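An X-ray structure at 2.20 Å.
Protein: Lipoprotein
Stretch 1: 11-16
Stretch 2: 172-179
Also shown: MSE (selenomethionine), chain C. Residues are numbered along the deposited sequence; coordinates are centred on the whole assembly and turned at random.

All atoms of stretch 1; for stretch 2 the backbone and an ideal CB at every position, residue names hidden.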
# COMPACT_ATOMS: atom_id res chain seq x y z
N ALA A 11 5.90 -8.43 7.76
CA ALA A 11 4.72 -7.85 7.13
C ALA A 11 4.04 -6.81 7.99
O ALA A 11 4.06 -6.89 9.22
CB ALA A 11 3.73 -8.94 6.76
N THR A 12 3.43 -5.83 7.33
CA THR A 12 2.46 -4.96 7.98
C THR A 12 1.20 -5.79 8.22
O THR A 12 0.89 -6.69 7.44
CB THR A 12 2.14 -3.74 7.10
OG1 THR A 12 1.95 -4.18 5.74
CG2 THR A 12 3.29 -2.75 7.14
N LEU A 13 0.49 -5.50 9.31
CA LEU A 13 -0.66 -6.32 9.68
C LEU A 13 -1.69 -6.42 8.55
O LEU A 13 -2.12 -7.51 8.20
CB LEU A 13 -1.34 -5.78 10.94
CG LEU A 13 -2.50 -6.62 11.50
CD1 LEU A 13 -2.07 -8.06 11.77
CD2 LEU A 13 -3.06 -5.97 12.76
N VAL A 14 -2.06 -5.27 7.99
CA VAL A 14 -3.10 -5.21 6.98
C VAL A 14 -2.52 -4.84 5.62
O VAL A 14 -1.85 -3.81 5.50
CB VAL A 14 -4.19 -4.19 7.37
CG1 VAL A 14 -5.22 -4.05 6.25
CG2 VAL A 14 -4.86 -4.61 8.67
N PRO A 15 -2.77 -5.66 4.58
CA PRO A 15 -3.47 -6.95 4.58
C PRO A 15 -2.56 -8.17 4.69
O PRO A 15 -3.04 -9.27 4.94
CB PRO A 15 -4.18 -6.95 3.22
CG PRO A 15 -3.35 -6.06 2.35
CD PRO A 15 -2.45 -5.22 3.21
N GLY A 16 -1.26 -7.98 4.49
CA GLY A 16 -0.33 -9.10 4.35
C GLY A 16 -0.13 -9.95 5.59
O GLY A 16 -0.04 -11.18 5.50
N UNK A 172 -3.37 5.05 2.88
CA UNK A 172 -3.12 3.65 2.52
C UNK A 172 -3.99 2.73 3.37
O UNK A 172 -4.18 2.97 4.56
CB UNK A 172 -1.64 3.30 2.70
N UNK A 173 -4.50 1.67 2.75
CA UNK A 173 -5.33 0.71 3.46
C UNK A 173 -4.56 0.09 4.63
O UNK A 173 -5.14 -0.17 5.69
CB UNK A 173 -5.82 -0.38 2.50
N UNK A 174 -3.25 -0.11 4.46
CA UNK A 174 -2.37 -0.58 5.54
C UNK A 174 -2.47 0.29 6.81
O UNK A 174 -2.36 -0.22 7.92
CB UNK A 174 -0.92 -0.60 5.05
N UNK A 175 -2.68 1.59 6.64
CA UNK A 175 -2.85 2.50 7.77
C UNK A 175 -4.32 2.72 8.15
O UNK A 175 -4.65 2.87 9.32
CB UNK A 175 -2.20 3.85 7.44
N UNK A 176 -5.20 2.73 7.15
CA UNK A 176 -6.62 3.04 7.36
C UNK A 176 -7.32 2.01 8.25
O UNK A 176 -8.02 2.38 9.20
CB UNK A 176 -7.34 3.12 6.01
N UNK A 177 -7.14 0.73 7.93
CA UNK A 177 -7.90 -0.33 8.60
C UNK A 177 -7.57 -0.45 10.10
O UNK A 177 -8.48 -0.50 10.91
CB UNK A 177 -7.63 -1.67 7.91
N UNK A 178 -6.27 -0.48 10.46
CA UNK A 178 -5.95 -0.52 11.89
C UNK A 178 -6.38 0.74 12.65
O UNK A 178 -6.60 0.68 13.85
CB UNK A 178 -4.44 -0.73 12.07
N UNK A 179 -6.48 1.86 11.95
CA UNK A 179 -6.97 3.11 12.54
C UNK A 179 -8.50 3.14 12.71
O UNK A 179 -9.04 4.12 13.20
CB UNK A 179 -6.53 4.29 11.67
N MSE C . -0.46 -1.15 0.71
CA MSE C . 0.27 0.04 0.17
C MSE C . -0.37 0.44 -1.12
O MSE C . -0.48 -0.37 -2.04
OXT MSE C . -0.77 1.60 -1.25
CB MSE C . 1.75 -0.23 -0.08
CG MSE C . 2.50 1.05 -0.48
SE MSE C . 4.37 0.64 -0.98
CE MSE C . 5.02 0.26 0.82

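Position 172 stands just before a helical turn, and nothing of stretch 1 lies within 5.5 Å of its ideal CB. Stretch 1 sets no rule here; a polar residue that often precedes helices, such as Asp, Ser, Thr or Asn, would fit. It is D172. Its side chain makes no capping bond, and its OD2 lies 3.6 Å from OXT of the selenomethionine.

Position 173 is helical, its CA-to-CB bond sideways to stretch 1 and its ideal CB 5.3 Å from V14 CG1. A small or medium side chain with some apolar surface suits the place: Ala, Val, Thr or Ser. The residue is T173, whose CG2 comes to 4.1 Å from V14 CG1.

Position 174 carries the strongest demand. Its CA lies 4.9 Å from V14 CA, and its ideal CB lies 3.4 Å from V14 O and 4.6 Å from T12 OG1. An acceptor so near the CB asks for a short donor; Ser or Thr would serve, and Cys less well. T174, in the m rotamer, donates from OG1 to V14 O at 2.7 Å, while its CA makes a CA-H...O contact with the same oxygen at 3.3 Å. The methyl group adds what Ser would lack: CG2 packs 3.6 Å from T12 CB. OG1 also accepts from a water, 2.7 Å from the water oxygen, which in turn bonds T12 OG1, and takes a weak hydrogen bond from the selenomethionine N at 3.5 Å. A second water joins the backbones, donating to T174 O and accepting from V14 N.

At position 175 CA-to-CB points away, so many side chains, large ones included, could be accepted. Y175 sits here; its ring end comes nearer but makes no contact.

Position 176 points sideways, beyond reach of stretch 1, which leaves the choice free apart from helical preference. A176 suits the helix.

Position 177 points toward stretch 1, with its ideal CB 3.8 Å from V14 CG1. An apolar residue is favoured: Ala, Val, Ile or Leu. V177, rotamer t, meets V14 through its CB, 3.8 Å from V14 CG1.

Position 178 also points toward stretch 1, its ideal CB 5.2 Å from V14 CG2. Phi of -65° permits proline, though Val, Leu or Ile would also fit. P178 brings its ring CG to 4.0 Å from V14 CG2, so V14 meets both neighbouring positions through its methyls.

Position 179 is out of reach; many residues would do, and it is A179.

Stretch 2, residues 172-179: DTTYAVPA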
# COMPACT_ATOMS: atom_id res chain seq x y z
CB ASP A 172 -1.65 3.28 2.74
CG ASP A 172 -0.71 3.95 1.75
OD1 ASP A 172 -1.11 4.95 1.13
OD2 ASP A 172 0.43 3.47 1.60
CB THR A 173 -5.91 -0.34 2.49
OG1 THR A 173 -6.97 0.27 1.75
CG2 THR A 173 -6.45 -1.58 3.22
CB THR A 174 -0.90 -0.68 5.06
OG1 THR A 174 -0.77 -1.75 4.11
CG2 THR A 174 0.06 -0.95 6.21
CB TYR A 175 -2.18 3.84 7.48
CG TYR A 175 -0.68 3.77 7.60
CD1 TYR A 175 -0.04 4.20 8.75
CD2 TYR A 175 0.09 3.24 6.57
CE1 TYR A 175 1.34 4.12 8.87
CE2 TYR A 175 1.47 3.15 6.69
CZ TYR A 175 2.09 3.60 7.84
OH TYR A 175 3.45 3.52 7.96
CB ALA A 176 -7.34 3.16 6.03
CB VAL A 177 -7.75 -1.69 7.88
CG1 VAL A 177 -8.39 -2.81 8.70
CG2 VAL A 177 -8.38 -1.64 6.50
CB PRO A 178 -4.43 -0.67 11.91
CG PRO A 178 -4.08 -1.23 10.58
CD PRO A 178 -5.06 -0.62 9.63
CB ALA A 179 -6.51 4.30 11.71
O HOH W 1 1.83 -2.49 3.71
O HOH W 2 -1.22 -2.57 8.91
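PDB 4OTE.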